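Local coordinates for protein ribonucleoside-diphosphate reductase subunit beta (Streptococcus sanguinis, PDB 4N83) that probably supplies deoxyribonucleotides for DNA synthesis as the dimanganese-binding small subunit of a class Ib ribonucleotide reductase, at residues I137-Y141 and A152-L156; L147-I151 and L217-M221. All blocks are in the same frame, centred on the assembly; numbering follows the deposited sequence.

Contact 1 of 2, residues I137-Y141 and A152-L156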
loop_
_atom_site.group_PDB
_atom_site.type_symbol
_atom_site.label_atom_id
_atom_site.label_comp_id
_atom_site.label_asym_id
_atom_site.label_seq_id
_atom_site.Cartn_x
_atom_site.Cartn_y
_atom_site.Cartn_z
ATOM N N ILE A 137 11.340 -15.486 -11.254
ATOM C CA ILE A 137 10.074 -14.996 -10.709
ATOM C C ILE A 137 9.640 -13.674 -11.350
ATOM O O ILE A 137 8.477 -13.523 -11.719
ATOM C CB ILE A 137 10.146 -14.841 -9.169
ATOM C CG1 ILE A 137 10.410 -16.197 -8.496
ATOM C CG2 ILE A 137 8.867 -14.223 -8.619
ATOM C CD1 ILE A 137 9.283 -17.206 -8.617
ATOM N N ASN A 138 10.564 -12.722 -11.477
ATOM C CA ASN A 138 10.234 -11.408 -12.046
ATOM C C ASN A 138 9.901 -11.481 -13.536
ATOM O O ASN A 138 9.065 -10.720 -14.027
ATOM C CB ASN A 138 11.373 -10.408 -11.821
ATOM C CG ASN A 138 10.956 -8.968 -12.094
ATOM O OD1 ASN A 138 9.776 -8.622 -12.028
ATOM N ND2 ASN A 138 11.931 -8.120 -12.397
ATOM N N GLU A 139 10.561 -12.394 -14.249
ATOM C CA GLU A 139 10.262 -12.649 -15.660
ATOM C C GLU A 139 8.810 -13.099 -15.832
ATOM O O GLU A 139 8.159 -12.748 -16.818
ATOM C CB GLU A 139 11.227 -13.701 -16.230
ATOM C CG GLU A 139 11.020 -14.041 -17.703
ATOM C CD GLU A 139 9.985 -15.131 -17.940
ATOM O OE1 GLU A 139 9.922 -16.097 -17.145
ATOM O OE2 GLU A 139 9.233 -15.026 -18.932
ATOM N N ILE A 140 8.311 -13.870 -14.866
ATOM C CA ILE A 140 6.912 -14.295 -14.858
ATOM C C ILE A 140 5.992 -13.098 -14.605
ATOM O O ILE A 140 4.956 -12.968 -15.258
ATOM C CB ILE A 140 6.656 -15.402 -13.809
ATOM C CG1 ILE A 140 7.432 -16.673 -14.173
ATOM C CG2 ILE A 140 5.168 -15.723 -13.710
ATOM C CD1 ILE A 140 7.677 -17.598 -13.000
ATOM N N TYR A 141 6.370 -12.226 -13.671
ATOM C CA TYR A 141 5.578 -11.026 -13.378
ATOM C C TYR A 141 5.521 -10.079 -14.577
ATOM O O TYR A 141 4.471 -9.501 -14.865
ATOM C CB TYR A 141 6.119 -10.271 -12.153
ATOM C CG TYR A 141 5.970 -10.987 -10.819
ATOM C CD1 TYR A 141 4.819 -11.715 -10.506
ATOM C CD2 TYR A 141 6.971 -10.906 -9.855
ATOM C CE1 TYR A 141 4.689 -12.358 -9.286
ATOM C CE2 TYR A 141 6.844 -11.544 -8.631
ATOM C CZ TYR A 141 5.704 -12.270 -8.353
ATOM O OH TYR A 141 5.581 -12.903 -7.136
ATOM N N ALA A 152 3.419 -18.013 -8.925
ATOM C CA ALA A 152 4.795 -17.639 -8.590
ATOM C C ALA A 152 4.893 -16.928 -7.241
ATOM O O ALA A 152 5.822 -17.179 -6.473
ATOM C CB ALA A 152 5.385 -16.765 -9.687
ATOM N N SER A 153 3.939 -16.042 -6.963
ATOM C CA SER A 153 3.906 -15.307 -5.697
ATOM C C SER A 153 3.574 -16.224 -4.517
ATOM O O SER A 153 4.070 -16.017 -3.407
ATOM C CB SER A 153 2.895 -14.161 -5.766
ATOM O OG SER A 153 3.028 -13.298 -4.649
ATOM N N VAL A 154 2.734 -17.229 -4.760
ATOM C CA VAL A 154 2.401 -18.223 -3.737
ATOM C C VAL A 154 3.599 -19.138 -3.476
ATOM O O VAL A 154 3.947 -19.381 -2.322
ATOM C CB VAL A 154 1.154 -19.054 -4.121
ATOM C CG1 VAL A 154 0.954 -20.221 -3.160
ATOM C CG2 VAL A 154 -0.087 -18.170 -4.135
ATOM N N PHE A 155 4.225 -19.641 -4.540
ATOM C CA PHE A 155 5.455 -20.429 -4.398
ATOM C C PHE A 155 6.543 -19.625 -3.695
ATOM O O PHE A 155 7.272 -20.159 -2.859
ATOM C CB PHE A 155 6.001 -20.890 -5.758
ATOM C CG PHE A 155 5.339 -22.123 -6.318
ATOM C CD1 PHE A 155 4.997 -23.201 -5.503
ATOM C CD2 PHE A 155 5.105 -22.225 -7.684
ATOM C CE1 PHE A 155 4.404 -24.332 -6.038
ATOM C CE2 PHE A 155 4.517 -23.356 -8.222
ATOM C CZ PHE A 155 4.164 -24.410 -7.399
ATOM N N LEU A 156 6.652 -18.347 -4.048
ATOM C CA LEU A 156 7.685 -17.477 -3.494
ATOM C C LEU A 156 7.595 -17.410 -1.974
ATOM O O LEU A 156 8.495 -17.868 -1.272
ATOM C CB LEU A 156 7.578 -16.068 -4.095
ATOM C CG LEU A 156 8.517 -14.976 -3.570
ATOM C CD1 LEU A 156 9.966 -15.438 -3.585
ATOM C CD2 LEU A 156 8.350 -13.705 -4.389
#
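Two consecutive helices of the all-helical, ferritin-like fold of the ribonucleotide reductase small subunit, 128-143 and 148-160, run roughly antiparallel here: the short segments lie at 154°, with axes 10.7 Å apart at closest. Ile-137 opens the interface where the backbones come nearest, its CA 6.3 Å from that of Ala-152. Its CD1 sits 4.1 Å from Ala-152 CB, while its CG2 meets Leu-156 CD2 at 4.3 Å. A turn later Ile-140 brings its own CD1 to 4.1 Å from Ala-152 CB, so the small alanine receives both isoleucines; Ile-140 also touches Trp-220 of helix 211-240. Tyr-141 starts out sideways, but its ring reaches across to the second helix. Gln-69 of helix 49-78 hydrogen-bonds both the Tyr-141 hydroxyl and Ser-153 OG, tying the pair to a third helix beside the metal site; the Ser-153 side chain is about 5 Å from a manganese ion. Ser-153 CB lies at the tyrosine ring's edge, 3.3 Å from Tyr-141 OH.

Contact 2 of 2, residues L147-I151 and L217-M221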
loop_
_atom_site.group_PDB
_atom_site.type_symbol
_atom_site.label_atom_id
_atom_site.label_comp_id
_atom_site.label_asym_id
_atom_site.label_seq_id
_atom_site.Cartn_x
_atom_site.Cartn_y
_atom_site.Cartn_z
ATOM N N LEU A 147 -2.463 -15.751 -13.906
ATOM C CA LEU A 147 -2.674 -17.083 -13.314
ATOM C C LEU A 147 -1.305 -17.659 -12.970
ATOM O O LEU A 147 -1.109 -18.238 -11.902
ATOM C CB LEU A 147 -3.413 -18.046 -14.264
ATOM C CG LEU A 147 -4.473 -18.969 -13.651
ATOM C CD1 LEU A 147 -5.480 -18.211 -12.796
ATOM C CD2 LEU A 147 -5.191 -19.738 -14.749
ATOM N N GLU A 148 -0.367 -17.491 -13.901
ATOM C CA GLU A 148 1.030 -17.869 -13.706
ATOM C C GLU A 148 1.716 -16.956 -12.687
ATOM O O GLU A 148 2.583 -17.399 -11.931
ATOM C CB GLU A 148 1.780 -17.813 -15.043
ATOM C CG GLU A 148 1.273 -18.801 -16.087
ATOM C CD GLU A 148 1.813 -18.526 -17.479
ATOM O OE1 GLU A 148 2.888 -17.901 -17.600
ATOM O OE2 GLU A 148 1.158 -18.939 -18.458
ATOM N N LYS A 149 1.324 -15.683 -12.677
ATOM C CA LYS A 149 1.854 -14.708 -11.721
ATOM C C LYS A 149 1.355 -14.969 -10.299
ATOM O O LYS A 149 2.062 -14.695 -9.331
ATOM C CB LYS A 149 1.494 -13.286 -12.156
ATOM C CG LYS A 149 2.167 -12.867 -13.454
ATOM C CD LYS A 149 1.720 -11.491 -13.923
ATOM C CE LYS A 149 0.348 -11.541 -14.575
ATOM N NZ LYS A 149 0.012 -10.267 -15.271
ATOM N N LYS A 150 0.139 -15.499 -10.182
ATOM C CA LYS A 150 -0.420 -15.877 -8.882
ATOM C C LYS A 150 0.264 -17.117 -8.305
ATOM O O LYS A 150 0.449 -17.217 -7.094
ATOM C CB LYS A 150 -1.929 -16.115 -8.992
ATOM C CG LYS A 150 -2.730 -14.848 -9.251
ATOM C CD LYS A 150 -4.225 -15.122 -9.283
ATOM C CE LYS A 150 -5.037 -13.835 -9.254
ATOM N NZ LYS A 150 -4.852 -13.007 -10.478
ATOM N N ILE A 151 0.636 -18.055 -9.174
ATOM C CA ILE A 151 1.341 -19.271 -8.758
ATOM C C ILE A 151 2.752 -18.951 -8.255
ATOM O O ILE A 151 3.222 -19.549 -7.284
ATOM C CB ILE A 151 1.443 -20.295 -9.915
ATOM C CG1 ILE A 151 0.056 -20.799 -10.320
ATOM C CG2 ILE A 151 2.313 -21.478 -9.514
ATOM C CD1 ILE A 151 -0.001 -21.372 -11.721
ATOM N N LEU A 217 -1.553 -25.734 -17.581
ATOM C CA LEU A 217 -1.112 -24.873 -16.482
ATOM C C LEU A 217 -0.511 -25.695 -15.343
ATOM O O LEU A 217 0.517 -25.317 -14.779
ATOM C CB LEU A 217 -2.277 -24.028 -15.958
ATOM C CG LEU A 217 -1.919 -22.913 -14.971
ATOM C CD1 LEU A 217 -1.186 -21.779 -15.675
ATOM C CD2 LEU A 217 -3.175 -22.401 -14.283
ATOM N N LYS A 218 -1.161 -26.810 -15.010
ATOM C CA LYS A 218 -0.641 -27.744 -14.007
ATOM C C LYS A 218 0.717 -28.308 -14.426
ATOM O O LYS A 218 1.580 -28.540 -13.581
ATOM C CB LYS A 218 -1.632 -28.886 -13.758
ATOM C CG LYS A 218 -2.866 -28.472 -12.969
ATOM C CD LYS A 218 -3.933 -29.558 -12.959
ATOM C CE LYS A 218 -3.514 -30.764 -12.134
ATOM N NZ LYS A 218 -4.612 -31.762 -12.016
ATOM N N GLU A 219 0.901 -28.517 -15.728
ATOM C CA GLU A 219 2.192 -28.944 -16.269
ATOM C C GLU A 219 3.241 -27.842 -16.094
ATOM O O GLU A 219 4.371 -28.115 -15.689
ATOM C CB GLU A 219 2.064 -29.323 -17.748
ATOM C CG GLU A 219 3.273 -30.054 -18.315
ATOM C CD GLU A 219 3.122 -30.406 -19.784
ATOM O OE1 GLU A 219 2.099 -30.035 -20.397
ATOM O OE2 GLU A 219 4.035 -31.059 -20.331
ATOM N N TRP A 220 2.856 -26.603 -16.394
ATOM C CA TRP A 220 3.735 -25.444 -16.205
ATOM C C TRP A 220 3.972 -25.151 -14.719
ATOM O O TRP A 220 4.996 -24.575 -14.348
ATOM C CB TRP A 220 3.145 -24.209 -16.899
ATOM C CG TRP A 220 4.092 -23.043 -16.985
ATOM C CD1 TRP A 220 4.995 -22.791 -17.978
ATOM C CD2 TRP A 220 4.225 -21.974 -16.042
ATOM N NE1 TRP A 220 5.683 -21.631 -17.710
ATOM C CE2 TRP A 220 5.230 -21.110 -16.528
ATOM C CE3 TRP A 220 3.592 -21.663 -14.831
ATOM C CZ2 TRP A 220 5.617 -19.955 -15.845
ATOM C CZ3 TRP A 220 3.978 -20.514 -14.153
ATOM C CH2 TRP A 220 4.982 -19.674 -14.663
ATOM N N MET A 221 3.021 -25.554 -13.879
ATOM C CA MET A 221 3.099 -25.338 -12.436
ATOM C C MET A 221 4.176 -26.205 -11.783
ATOM O O MET A 221 5.074 -25.687 -11.115
ATOM C CB MET A 221 1.735 -25.620 -11.798
ATOM C CG MET A 221 1.657 -25.360 -10.304
ATOM S SD MET A 221 -0.046 -25.249 -9.722
ATOM C CE MET A 221 0.215 -25.332 -7.953
#
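The chain turns into helix 148-160 at Leu-147, which occupies the N-cap position; the Ile-151 N to Leu-147 O hydrogen bond, 3.2 Å, spans this first turn. Opposite it runs one turn from within helix 211-240. The CA atoms pair in order along both segments, Glu-148 with Leu-217 at 7.8 Å and Ile-151 with Met-221 at 7.3 Å, so the segments run in broadly the same sense, and these separations leave the space between them to side chains. Leu-217 projects into that space. Its CD2 is only 3.4 Å from Leu-147 CD2, its CD1 lies 3.9 Å from Glu-148 CG, and its CG is 4.1 Å from Ile-151 CD1. This is apolar helix packing within the ferritin-like bundle, well away from the metals: the Ile-151 side chain is about 13 Å from a bound manganese ion. Helix 178-206 adds Phe-202, which touches both Leu-147 and Ile-151. Toward the partly exposed side, Trp-220 lays its indole against the aliphatic part of Glu-148. The CG of Glu-148 stands 4.0 Å from the centroid of the Trp-220 six-membered ring and 20° off its normal, a CH-pi contact over the face, and Glu-148 CB approaches Trp-220 CZ3 to 3.6 Å. A turn after Leu-217, Met-221 offers its CG to Ile-151 CG2 at 4.0 Å.

Helix 148-160 is common to both contacts: its N-cap and first turn, 147-151, belong to contact 2 and the residues that follow directly, 152-156, to contact 1. Along the chain the segments alternate, 137-141, 147-151, 152-156, then 217-221; the neighbour in sequence, 128-143, and the distant helix 211-240 pack on the same helix. The contact centres lie 10 Å apart on one side of the chain's centre and touch directly: Tyr-141 CE1 is 3.5 Å from Lys-149 O, and Phe-155 CE2 is 3.8 Å from Met-221 O. Together they pack helix 148-160, which carries the manganese ligand Glu-157, against helix 128-143 through contact 1 and helix 211-240 through contact 2.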